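Side-chain contacts in cell division protein SepF (Methanobrevibacter smithii, PDB 7AL1), which probably tethers the tubulin-like protein FtsZ to the cell membrane during archaeal cell division, the chain here being the C-terminal SepF domain: residues D24-V29 / G58-Q63; Q31-S36 / S66-E71; F45-K48 / N53-L56; L73-C78 / L83-P88. All coordinates share one frame; numbering follows the deposited sequence.

Contact 1: D24-V29 / G58-Q63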
loop_
_atom_site.group_PDB
_atom_site.type_symbol
_atom_site.label_atom_id
_atom_site.label_comp_id
_atom_site.label_asym_id
_atom_site.label_seq_id
_atom_site.Cartn_x
_atom_site.Cartn_y
_atom_site.Cartn_z
ATOM N N ASP A 24 13.210 -11.895 8.961
ATOM C CA ASP A 24 12.086 -11.009 8.698
ATOM C C ASP A 24 11.572 -11.214 7.273
ATOM O O ASP A 24 10.359 -11.140 7.011
ATOM C CB ASP A 24 12.511 -9.546 8.851
ATOM C CG ASP A 24 12.794 -9.170 10.267
ATOM O OD1 ASP A 24 12.388 -9.915 11.193
ATOM O OD2 ASP A 24 13.417 -8.092 10.461
ATOM N N ILE A 25 12.496 -11.435 6.329
ATOM C CA ILE A 25 12.076 -11.733 4.968
ATOM C C ILE A 25 11.202 -12.979 4.945
ATOM O O ILE A 25 10.169 -13.029 4.270
ATOM C CB ILE A 25 13.299 -11.886 4.053
ATOM C CG1 ILE A 25 14.081 -10.568 3.916
ATOM C CG2 ILE A 25 12.892 -12.381 2.666
ATOM C CD1 ILE A 25 15.500 -10.737 3.318
ATOM N N ASN A 26 11.628 -14.034 5.644
ATOM C CA ASN A 26 10.886 -15.282 5.622
ATOM C C ASN A 26 9.555 -15.118 6.318
ATOM O O ASN A 26 8.596 -15.778 5.946
ATOM C CB ASN A 26 11.759 -16.384 6.187
ATOM C CG ASN A 26 12.824 -16.813 5.192
ATOM O OD1 ASN A 26 12.593 -16.758 3.976
ATOM N ND2 ASN A 26 13.982 -17.207 5.675
ATOM N N TYR A 27 9.459 -14.197 7.272
ATOM C CA TYR A 27 8.164 -13.884 7.843
ATOM C C TYR A 27 7.247 -13.233 6.819
ATOM O O TYR A 27 6.054 -13.533 6.787
ATOM C CB TYR A 27 8.352 -12.973 9.053
ATOM C CG TYR A 27 7.060 -12.557 9.714
ATOM C CD1 TYR A 27 6.326 -13.443 10.496
ATOM C CD2 TYR A 27 6.545 -11.292 9.527
ATOM C CE1 TYR A 27 5.138 -13.040 11.098
ATOM C CE2 TYR A 27 5.366 -10.889 10.127
ATOM C CZ TYR A 27 4.667 -11.771 10.884
ATOM O OH TYR A 27 3.495 -11.335 11.459
ATOM N N VAL A 28 7.770 -12.296 6.024
ATOM C CA VAL A 28 6.992 -11.693 4.940
ATOM C C VAL A 28 6.431 -12.780 4.044
ATOM O O VAL A 28 5.250 -12.774 3.686
ATOM C CB VAL A 28 7.861 -10.707 4.140
ATOM C CG1 VAL A 28 7.211 -10.319 2.839
ATOM C CG2 VAL A 28 8.175 -9.491 4.951
ATOM N N VAL A 29 7.289 -13.724 3.647
ATOM C CA VAL A 29 6.850 -14.805 2.761
ATOM C C VAL A 29 5.713 -15.568 3.403
ATOM O O VAL A 29 4.693 -15.881 2.765
ATOM C CB VAL A 29 8.029 -15.740 2.449
ATOM C CG1 VAL A 29 7.591 -16.967 1.659
ATOM C CG2 VAL A 29 9.093 -14.981 1.680
ATOM N N GLY A 58 14.773 -9.821 -2.983
ATOM C CA GLY A 58 14.311 -9.782 -4.359
ATOM C C GLY A 58 14.106 -11.165 -4.936
ATOM O O GLY A 58 13.160 -11.396 -5.692
ATOM N N GLU A 59 14.975 -12.108 -4.566
ATOM C CA GLU A 59 14.818 -13.475 -5.060
ATOM C C GLU A 59 13.575 -14.126 -4.476
ATOM O O GLU A 59 12.881 -14.881 -5.168
ATOM C CB GLU A 59 16.064 -14.296 -4.744
ATOM C CG GLU A 59 17.284 -13.878 -5.560
ATOM C CD GLU A 59 18.581 -14.449 -5.019
ATOM O OE1 GLU A 59 18.532 -15.205 -4.027
ATOM O OE2 GLU A 59 19.650 -14.137 -5.587
ATOM N N LYS A 60 13.261 -13.851 -3.203
ATOM C CA LYS A 60 12.060 -14.426 -2.606
ATOM C C LYS A 60 10.806 -13.810 -3.215
ATOM O O LYS A 60 9.792 -14.498 -3.393
ATOM C CB LYS A 60 12.073 -14.235 -1.088
ATOM C CG LYS A 60 13.256 -14.886 -0.384
ATOM C CD LYS A 60 13.080 -16.370 -0.127
ATOM C CE LYS A 60 14.228 -16.900 0.729
ATOM N NZ LYS A 60 13.815 -17.948 1.702
ATOM N N ILE A 61 10.843 -12.514 -3.532
ATOM C CA ILE A 61 9.704 -11.903 -4.211
ATOM C C ILE A 61 9.500 -12.557 -5.575
ATOM O O ILE A 61 8.365 -12.868 -5.963
ATOM C CB ILE A 61 9.886 -10.375 -4.285
ATOM C CG1 ILE A 61 9.781 -9.777 -2.874
ATOM C CG2 ILE A 61 8.869 -9.741 -5.205
ATOM C CD1 ILE A 61 10.304 -8.357 -2.754
ATOM N N LYS A 62 10.596 -12.798 -6.298
ATOM C CA LYS A 62 10.519 -13.482 -7.584
ATOM C C LYS A 62 9.850 -14.840 -7.439
ATOM O O LYS A 62 8.963 -15.197 -8.226
ATOM C CB LYS A 62 11.941 -13.645 -8.107
ATOM C CG LYS A 62 12.063 -14.311 -9.438
ATOM C CD LYS A 62 13.535 -14.620 -9.743
ATOM C CE LYS A 62 14.435 -13.408 -9.579
ATOM N NZ LYS A 62 13.921 -12.185 -10.261
ATOM N N GLN A 63 10.249 -15.598 -6.419
ATOM C CA GLN A 63 9.676 -16.918 -6.189
ATOM C C GLN A 63 8.185 -16.832 -5.867
ATOM O O GLN A 63 7.381 -17.657 -6.331
ATOM C CB GLN A 63 10.472 -17.621 -5.087
ATOM C CG GLN A 63 10.099 -19.090 -4.833
ATOM C CD GLN A 63 11.110 -19.823 -3.949
ATOM O OE1 GLN A 63 11.578 -20.911 -4.289
ATOM N NE2 GLN A 63 11.451 -19.220 -2.810
#

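Contact 2: Q31-S36 / S66-E71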
loop_
_atom_site.group_PDB
_atom_site.type_symbol
_atom_site.label_atom_id
_atom_site.label_comp_id
_atom_site.label_asym_id
_atom_site.label_seq_id
_atom_site.Cartn_x
_atom_site.Cartn_y
_atom_site.Cartn_z
ATOM N N GLN A 31 3.570 -14.588 5.594
ATOM C CA GLN A 31 2.341 -13.791 5.640
ATOM C C GLN A 31 1.600 -13.858 4.315
ATOM O O GLN A 31 0.373 -14.002 4.280
ATOM C CB GLN A 31 2.662 -12.352 6.013
ATOM C CG GLN A 31 3.003 -12.204 7.480
ATOM C CD GLN A 31 1.787 -12.510 8.340
ATOM O OE1 GLN A 31 0.711 -11.943 8.136
ATOM N NE2 GLN A 31 1.942 -13.435 9.270
ATOM N N VAL A 32 2.323 -13.723 3.210
ATOM C CA VAL A 32 1.690 -13.758 1.895
ATOM C C VAL A 32 1.200 -15.159 1.578
ATOM O O VAL A 32 0.052 -15.336 1.153
ATOM C CB VAL A 32 2.667 -13.254 0.824
ATOM C CG1 VAL A 32 2.025 -13.308 -0.555
ATOM C CG2 VAL A 32 3.105 -11.837 1.116
ATOM N N LEU A 33 2.060 -16.170 1.784
ATOM C CA LEU A 33 1.778 -17.520 1.277
ATOM C C LEU A 33 0.926 -18.337 2.233
ATOM O O LEU A 33 0.087 -19.127 1.791
ATOM C CB LEU A 33 3.100 -18.258 1.028
ATOM C CG LEU A 33 3.974 -17.569 0.001
ATOM C CD1 LEU A 33 5.104 -18.532 -0.350
ATOM C CD2 LEU A 33 3.208 -17.188 -1.244
ATOM N N GLU A 34 1.193 -18.251 3.534
ATOM C CA GLU A 34 0.454 -19.059 4.499
ATOM C C GLU A 34 -0.770 -18.349 5.047
ATOM O O GLU A 34 -1.802 -18.980 5.264
ATOM C CB GLU A 34 1.371 -19.463 5.646
ATOM C CG GLU A 34 2.538 -20.264 5.175
ATOM C CD GLU A 34 3.480 -20.676 6.258
ATOM O OE1 GLU A 34 3.396 -20.148 7.394
ATOM O OE2 GLU A 34 4.297 -21.584 6.006
ATOM N N GLU A 35 -0.682 -17.052 5.268
ATOM C CA GLU A 35 -1.816 -16.306 5.809
ATOM C C GLU A 35 -2.642 -15.603 4.741
ATOM O O GLU A 35 -3.727 -15.100 5.061
ATOM C CB GLU A 35 -1.341 -15.282 6.847
ATOM C CG GLU A 35 -0.481 -15.856 7.968
ATOM C CD GLU A 35 -1.166 -16.973 8.731
ATOM O OE1 GLU A 35 -2.362 -16.827 9.059
ATOM O OE2 GLU A 35 -0.511 -18.012 8.985
ATOM N N SER A 36 -2.164 -15.530 3.502
ATOM C CA SER A 36 -2.854 -14.817 2.430
ATOM C C SER A 36 -3.128 -13.369 2.811
ATOM O O SER A 36 -4.192 -12.816 2.522
ATOM C CB SER A 36 -4.122 -15.547 1.990
ATOM O OG SER A 36 -3.800 -16.720 1.259
ATOM N N SER A 66 6.411 -16.147 -9.218
ATOM C CA SER A 66 6.517 -17.192 -10.231
ATOM C C SER A 66 5.796 -18.458 -9.807
ATOM O O SER A 66 5.176 -19.128 -10.637
ATOM C CB SER A 66 7.990 -17.516 -10.469
ATOM O OG SER A 66 8.735 -16.350 -10.793
ATOM N N ASN A 67 5.902 -18.821 -8.526
ATOM C CA ASN A 67 5.448 -20.131 -8.071
ATOM C C ASN A 67 4.190 -20.115 -7.226
ATOM O O ASN A 67 3.574 -21.165 -7.045
ATOM C CB ASN A 67 6.571 -20.810 -7.277
ATOM C CG ASN A 67 7.750 -21.153 -8.136
ATOM O OD1 ASN A 67 7.671 -21.063 -9.358
ATOM N ND2 ASN A 67 8.855 -21.535 -7.516
ATOM N N TYR A 68 3.745 -18.952 -6.739
ATOM C CA TYR A 68 2.569 -18.887 -5.878
ATOM C C TYR A 68 1.508 -17.934 -6.387
ATOM O O TYR A 68 0.466 -17.782 -5.727
ATOM C CB TYR A 68 2.957 -18.547 -4.436
ATOM C CG TYR A 68 3.764 -19.631 -3.745
ATOM C CD1 TYR A 68 5.140 -19.696 -3.894
ATOM C CD2 TYR A 68 3.145 -20.582 -2.932
ATOM C CE1 TYR A 68 5.885 -20.659 -3.263
ATOM C CE2 TYR A 68 3.894 -21.559 -2.293
ATOM C CZ TYR A 68 5.265 -21.586 -2.465
ATOM O OH TYR A 68 6.034 -22.540 -1.843
ATOM N N GLY A 69 1.710 -17.303 -7.536
ATOM C CA GLY A 69 0.687 -16.462 -8.099
ATOM C C GLY A 69 0.557 -15.131 -7.418
ATOM O O GLY A 69 -0.455 -14.451 -7.611
ATOM N N ALA A 70 1.543 -14.728 -6.639
ATOM C CA ALA A 70 1.461 -13.422 -6.001
ATOM C C ALA A 70 1.781 -12.319 -7.002
ATOM O O ALA A 70 2.453 -12.539 -8.018
ATOM C CB ALA A 70 2.422 -13.352 -4.812
ATOM N N GLU A 71 1.287 -11.116 -6.707
ATOM C CA GLU A 71 1.660 -9.905 -7.426
ATOM C C GLU A 71 2.616 -9.085 -6.567
ATOM O O GLU A 71 2.569 -9.158 -5.348
ATOM C CB GLU A 71 0.423 -9.029 -7.681
ATOM C CG GLU A 71 -0.667 -9.605 -8.583
ATOM C CD GLU A 71 -1.800 -8.597 -8.835
ATOM O OE1 GLU A 71 -2.747 -8.542 -8.021
ATOM O OE2 GLU A 71 -1.738 -7.853 -9.842
#

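Contact 3: F45-K48 / N53-L56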
loop_
_atom_site.group_PDB
_atom_site.type_symbol
_atom_site.label_atom_id
_atom_site.label_comp_id
_atom_site.label_asym_id
_atom_site.label_seq_id
_atom_site.Cartn_x
_atom_site.Cartn_y
_atom_site.Cartn_z
ATOM N N PHE A 45 15.856 -0.593 4.582
ATOM C CA PHE A 45 16.919 -0.942 5.512
ATOM C C PHE A 45 17.854 -1.976 4.889
ATOM O O PHE A 45 19.085 -1.844 4.967
ATOM C CB PHE A 45 16.330 -1.472 6.818
ATOM C CG PHE A 45 17.376 -1.912 7.817
ATOM C CD1 PHE A 45 17.941 -3.165 7.771
ATOM C CD2 PHE A 45 17.792 -1.048 8.811
ATOM C CE1 PHE A 45 18.883 -3.561 8.712
ATOM C CE2 PHE A 45 18.740 -1.436 9.735
ATOM C CZ PHE A 45 19.288 -2.692 9.682
ATOM N N LEU A 46 17.287 -3.028 4.289
ATOM C CA LEU A 46 18.121 -4.008 3.615
ATOM C C LEU A 46 18.945 -3.352 2.514
ATOM O O LEU A 46 20.141 -3.641 2.360
ATOM C CB LEU A 46 17.265 -5.139 3.051
ATOM C CG LEU A 46 16.455 -5.956 4.048
ATOM C CD1 LEU A 46 15.724 -7.106 3.344
ATOM C CD2 LEU A 46 17.308 -6.510 5.173
ATOM N N GLU A 47 18.322 -2.466 1.729
ATOM C CA GLU A 47 19.031 -1.897 0.586
ATOM C C GLU A 47 20.263 -1.140 1.049
ATOM O O GLU A 47 21.330 -1.226 0.416
ATOM C CB GLU A 47 18.105 -0.997 -0.228
ATOM C CG GLU A 47 18.729 -0.646 -1.572
ATOM C CD GLU A 47 17.826 0.052 -2.579
ATOM O OE1 GLU A 47 16.682 0.431 -2.262
ATOM O OE2 GLU A 47 18.285 0.222 -3.723
ATOM N N LYS A 48 20.138 -0.402 2.154
ATOM C CA LYS A 48 21.238 0.407 2.670
ATOM C C LYS A 48 22.267 -0.446 3.393
ATOM O O LYS A 48 23.476 -0.292 3.173
ATOM C CB LYS A 48 20.688 1.482 3.608
ATOM C CG LYS A 48 21.747 2.421 4.153
ATOM C CD LYS A 48 21.128 3.452 5.086
ATOM C CE LYS A 48 22.194 4.339 5.690
ATOM N NZ LYS A 48 22.905 5.098 4.625
ATOM N N ASN A 53 21.350 -9.322 1.607
ATOM C CA ASN A 53 19.991 -9.610 2.039
ATOM C C ASN A 53 18.964 -8.860 1.200
ATOM O O ASN A 53 17.859 -9.368 0.970
ATOM C CB ASN A 53 19.846 -9.306 3.529
ATOM C CG ASN A 53 20.605 -10.290 4.392
ATOM O OD1 ASN A 53 21.119 -11.290 3.897
ATOM N ND2 ASN A 53 20.685 -10.008 5.682
ATOM N N PHE A 54 19.300 -7.668 0.729
ATOM C CA PHE A 54 18.452 -7.001 -0.250
ATOM C C PHE A 54 18.269 -7.888 -1.469
ATOM O O PHE A 54 17.153 -8.070 -1.964
ATOM C CB PHE A 54 19.048 -5.642 -0.597
ATOM C CG PHE A 54 18.256 -4.865 -1.612
ATOM C CD1 PHE A 54 17.049 -4.292 -1.282
ATOM C CD2 PHE A 54 18.760 -4.676 -2.895
ATOM C CE1 PHE A 54 16.324 -3.572 -2.212
ATOM C CE2 PHE A 54 18.037 -3.981 -3.839
ATOM C CZ PHE A 54 16.830 -3.410 -3.497
ATOM N N LYS A 55 19.363 -8.468 -1.972
ATOM C CA LYS A 55 19.222 -9.320 -3.144
ATOM C C LYS A 55 18.375 -10.555 -2.843
ATOM O O LYS A 55 17.534 -10.950 -3.661
ATOM C CB LYS A 55 20.581 -9.705 -3.715
ATOM C CG LYS A 55 20.447 -10.498 -5.006
ATOM C CD LYS A 55 21.507 -10.136 -6.023
ATOM C CE LYS A 55 21.063 -10.526 -7.428
ATOM N NZ LYS A 55 20.180 -9.497 -8.053
ATOM N N LEU A 56 18.585 -11.176 -1.677
ATOM C CA LEU A 56 17.779 -12.332 -1.288
ATOM C C LEU A 56 16.297 -11.983 -1.230
ATOM O O LEU A 56 15.441 -12.766 -1.670
ATOM C CB LEU A 56 18.224 -12.831 0.087
ATOM C CG LEU A 56 17.474 -14.039 0.635
ATOM C CD1 LEU A 56 17.607 -15.205 -0.332
ATOM C CD2 LEU A 56 17.973 -14.445 2.010
#

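Contact 4: L73-C78 / L83-P88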
loop_
_atom_site.group_PDB
_atom_site.type_symbol
_atom_site.label_atom_id
_atom_site.label_comp_id
_atom_site.label_asym_id
_atom_site.label_seq_id
_atom_site.Cartn_x
_atom_site.Cartn_y
_atom_site.Cartn_z
ATOM N N LEU A 73 4.127 -5.067 -6.721
ATOM C CA LEU A 73 4.051 -3.804 -7.437
ATOM C C LEU A 73 4.825 -2.749 -6.675
ATOM O O LEU A 73 4.559 -2.513 -5.486
ATOM C CB LEU A 73 2.586 -3.381 -7.596
ATOM C CG LEU A 73 2.334 -2.123 -8.410
ATOM C CD1 LEU A 73 2.641 -2.356 -9.886
ATOM C CD2 LEU A 73 0.895 -1.659 -8.242
ATOM N N LEU A 74 5.781 -2.134 -7.339
ATOM C CA LEU A 74 6.517 -1.039 -6.751
ATOM C C LEU A 74 5.563 0.126 -6.493
ATOM O O LEU A 74 4.794 0.530 -7.373
ATOM C CB LEU A 74 7.615 -0.625 -7.724
ATOM C CG LEU A 74 8.350 0.641 -7.323
ATOM C CD1 LEU A 74 9.088 0.486 -6.028
ATOM C CD2 LEU A 74 9.346 1.001 -8.419
ATOM N N LEU A 75 5.623 0.688 -5.289
ATOM C CA LEU A 75 4.832 1.870 -4.954
ATOM C C LEU A 75 5.651 3.152 -4.992
ATOM O O LEU A 75 5.243 4.116 -5.657
ATOM C CB LEU A 75 4.195 1.698 -3.569
ATOM C CG LEU A 75 3.222 0.558 -3.400
ATOM C CD1 LEU A 75 2.681 0.477 -1.990
ATOM C CD2 LEU A 75 2.076 0.674 -4.404
ATOM N N SER A 76 6.783 3.190 -4.290
ATOM C CA SER A 76 7.599 4.406 -4.192
ATOM C C SER A 76 8.985 4.029 -3.669
ATOM O O SER A 76 9.109 3.403 -2.625
ATOM C CB SER A 76 6.916 5.380 -3.231
ATOM O OG SER A 76 7.694 6.560 -3.038
ATOM N N ARG A 77 10.026 4.459 -4.373
ATOM C CA ARG A 77 11.387 4.329 -3.863
ATOM C C ARG A 77 11.960 5.735 -3.857
ATOM O O ARG A 77 12.283 6.266 -4.926
ATOM C CB ARG A 77 12.219 3.413 -4.749
ATOM C CG ARG A 77 13.655 3.254 -4.247
ATOM C CD ARG A 77 14.419 2.289 -5.107
ATOM N NE ARG A 77 15.821 2.213 -4.715
ATOM C CZ ARG A 77 16.773 2.997 -5.211
ATOM N NH1 ARG A 77 16.480 3.949 -6.100
ATOM N NH2 ARG A 77 18.024 2.836 -4.801
ATOM N N CYS A 78 12.077 6.320 -2.670
ATOM C CA CYS A 78 12.266 7.756 -2.501
ATOM C C CYS A 78 12.621 8.023 -1.043
ATOM O O CYS A 78 11.996 7.470 -0.136
ATOM C CB CYS A 78 10.963 8.506 -2.857
ATOM N N LEU A 83 9.228 1.057 -1.118
ATOM C CA LEU A 83 7.947 0.451 -0.759
ATOM C C LEU A 83 7.389 -0.346 -1.933
ATOM O O LEU A 83 7.185 0.188 -3.023
ATOM C CB LEU A 83 6.925 1.533 -0.364
ATOM C CG LEU A 83 7.228 2.375 0.852
ATOM C CD1 LEU A 83 5.983 3.248 1.136
ATOM C CD2 LEU A 83 7.592 1.549 2.046
ATOM N N ILE A 84 7.082 -1.603 -1.669
ATOM C CA ILE A 84 6.473 -2.538 -2.617
ATOM C C ILE A 84 5.254 -3.162 -1.960
ATOM O O ILE A 84 5.279 -3.443 -0.760
ATOM C CB ILE A 84 7.476 -3.649 -2.981
ATOM C CG1 ILE A 84 8.753 -3.047 -3.551
ATOM C CG2 ILE A 84 6.921 -4.699 -3.945
ATOM C CD1 ILE A 84 9.975 -3.925 -3.343
ATOM N N ILE A 85 4.162 -3.328 -2.691
ATOM C CA ILE A 85 3.054 -4.127 -2.194
ATOM C C ILE A 85 3.075 -5.505 -2.816
ATOM O O ILE A 85 3.160 -5.641 -4.044
ATOM C CB ILE A 85 1.678 -3.458 -2.369
ATOM C CG1 ILE A 85 0.619 -4.344 -1.677
ATOM C CG2 ILE A 85 1.359 -3.175 -3.803
ATOM C CD1 ILE A 85 -0.668 -3.655 -1.361
ATOM N N ILE A 86 3.044 -6.527 -1.980
ATOM C CA ILE A 86 2.927 -7.908 -2.421
ATOM C C ILE A 86 1.522 -8.381 -2.093
ATOM O O ILE A 86 1.131 -8.418 -0.925
ATOM C CB ILE A 86 3.966 -8.809 -1.735
ATOM C CG1 ILE A 86 5.374 -8.305 -2.022
ATOM C CG2 ILE A 86 3.782 -10.262 -2.181
ATOM C CD1 ILE A 86 6.390 -8.892 -1.101
ATOM N N ALA A 87 0.773 -8.790 -3.107
ATOM C CA ALA A 87 -0.593 -9.227 -2.922
ATOM C C ALA A 87 -0.682 -10.715 -3.185
ATOM O O ALA A 87 -0.220 -11.180 -4.229
ATOM C CB ALA A 87 -1.511 -8.485 -3.890
ATOM N N PRO A 88 -1.252 -11.484 -2.273
ATOM C CA PRO A 88 -1.415 -12.918 -2.510
ATOM C C PRO A 88 -2.452 -13.182 -3.584
ATOM O O PRO A 88 -3.356 -12.382 -3.816
ATOM C CB PRO A 88 -1.922 -13.432 -1.161
ATOM C CG PRO A 88 -2.736 -12.267 -0.623
ATOM C CD PRO A 88 -1.907 -11.055 -1.019
#

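Contact 1: D24-V29 / G58-Q63
Lys-60 lies across the side of helix 22-33, its stem over Ile-25 and Val-29 and its ammonium group at Asn-26. The lysine runs at about a right angle to both branched residues, meeting each through a single methyl. Its CG comes 4.0 Å from CG2 of Ile-25, and its CB comes 4.1 Å from CG2 of Val-29. Ile-25 and Val-29 stand one helical turn apart, so their CG2 methyls together give the start of the lysine chain an apolar bed. A bend at chi2 (-82°) lifts the chain outward, and a second bend at chi4 helps bring NZ to the amide of Asn-26. NZ donates to OD1 of Asn-26 over 2.8 Å, lying in the carbonyl plane on a lone pair, with a C=O...N angle of 133°. CE of Lys-60 follows at 3.6 Å from OD1 of Asn-26.

Helices 22-33 and 51-68 run almost parallel here, their local axes 14° apart and 10.6 Å distant, and they lie together on one face of the sheet in an alpha/beta sandwich. Val-28 and Ile-61 turn down to strand 39-42, leaving Lys-60 to bridge the rim of the groove between the helices. A long residue suits that place, since its methylenes span the gap while its charge reaches a polar neighbour. Shortened to alanine, the residue is likely to leave OD1 of Asn-26 without its ammonium mate and open a gap over the methyls of Ile-25 and Val-29. On the far flank of helix 22-33, Tyr-27 packs on Lys-96 of the second subunit.

Contact 2: Q31-S36 / S66-E71
Leu-33 sets both of its methyl groups on Tyr-68, one over the ring and one at the root of the side chain. From CB, which points at segment 66-71, CG is placed anti to the leucine's own carbonyl carbon (chi1 -61°), and there the chain forks. CD1 rides over the centre of the aromatic ring, 3.5 Å from its centroid and 3° off the normal, a CH-pi contact so well centred that this methyl lies nearly equidistant from all six ring carbons. CD2 drops to the base of the tyrosine, 3.5 Å from CB of Tyr-68 and equally near CG. The two side chains cross at about a right angle.

This is where helices 22-33 and 51-68 come to their C-terminal ends side by side, above the sheet. Gly-69, with positive phi, is the first residue to leave helical geometry after the second of them, and the chain then turns down toward strand 71-78. One layer deeper, CG1 of Val-32 lies 4.3 Å from CB of Ala-70, where a small side chain suits the buried turn. Met-64 touches Val-32, Leu-33 and Ala-70, linking the two layers. Were Leu-33 replaced by a glycine, the covered face of Tyr-68 would probably lose its methyl and the ring be freer to turn. Tyrosine suits its exposed position because the ring offers a broad apolar face to the leucine while carrying a polar hydroxyl.

Contact 3: F45-K48 / N53-L56
The ring of Phe-54 and the carboxylate of Glu-47 lie stacked, their planes only 6° apart, and the whole glutamate side chain extends over one face of the ring. CG of Glu-47 stands 3.8 Å from the ring centroid, 10° off the normal, in a CH-pi contact. CB sits behind it, 3.6 Å from CD1 of Phe-54, while CD reaches CZ at 3.7 Å. The two side chains travel side by side in the same direction: each has CG anti to its backbone N, and the glutamate continues extended (chi2 170°), which keeps its methylenes against the ring all the way out.

These segments belong to consecutive helices, 44-49 and 51-68, joined by a very short link that sharply redirects the chain. The backbones are therefore close, and CB of Phe-54 packs 3.7 Å from O of Leu-46. Leu-46 points toward the second helix, with CD1 at 3.9 Å from O of Asn-53 and CD2 at 4.1 Å from CB of Asn-53. A leucine fits this buried spot, where it also meets Ile-25 and Pro-19.

Glutamate suits its own place because it has two jobs: its stem is apolar enough to lie on phenylalanine, and its carboxylate is held beyond the helices, OE1 by the side-chain amide of Asn-82 and OE2 in a salt bridge with Arg-77. Those two partners, both on the hairpin, probably help keep the carboxylate flat against the ring.

Contact 4: L73-C78 / L83-P88
Leu-75 reaches across to Leu-83 and Ile-85 because its backbone breaks from the extended form (psi -52°) and its CG swings anti to its carbonyl carbon (chi1 -62°). CB of Leu-75 thus lies 3.4 Å from O of Leu-83, and CD2 arrives 4.0 Å from CG2 of Ile-85. With CG1 of Ile-85 anti to its backbone N (chi1 -174°), CG2 falls in the crowded position between N and the carbonyl carbon, which aims the methyl back at strand 71-78 and at CB of Leu-73.

The hydrogen bonds show why the backbone departs there. Leu-73 and Ile-85 form a regular antiparallel pair, bonded N-H...O in both directions. Beyond the non-hydrogen-bonded pair of Leu-74 and Ile-84, O of Leu-83 takes two donors. N of Leu-75 lies 2.8 Å from O of Leu-83. N of Ser-76, 3.3 Å from O of Leu-83, comes in on a lone pair in the carbonyl plane. N of Leu-83 returns a nearly straight bond to O of Ser-76 at 2.8 Å. On the face turned to the helices, CD1 of Leu-74 leans on CG1 of Ile-84 at 4.3 Å.

Branched aliphatic residues suit the other face, covered partly by Leu-93 of the same chain and partly by the second subunit: Leu-73 and Leu-75 pack on Leu-16 of that subunit. Small Ser-76 probably lets the chains approach closely here; its OG hydrogen-bonds Ser-76 OG of the second subunit. With Leu-75 and Ser-76 both set against Leu-83, this is a classic beta bulge in an antiparallel hairpin at the SepF dimer interface.

How the contacts relate
Contacts 1 and 2, with centres 10 Å apart, are successive steps along the same pair of helices, 22-33 and 51-68. Contact 3 sits at the other end of helix 51-68, about 20 Å from contact 2 between centres, and is nested in sequence inside the loops that contacts 1 and 2 close. Contact 4 follows in the chain as the hairpin of strands 71-78 and 81-87. Ile-86 of the hairpin segment 83-88 touches Val-28 and Ile-61 under contact 1, Glu-71 joins Ala-87 by a probable backbone hydrogen bond, and a salt bridge ties contact 3 to contact 4. Helices thus cover one sheet face, while the other meets strand 92-95 and the second subunit.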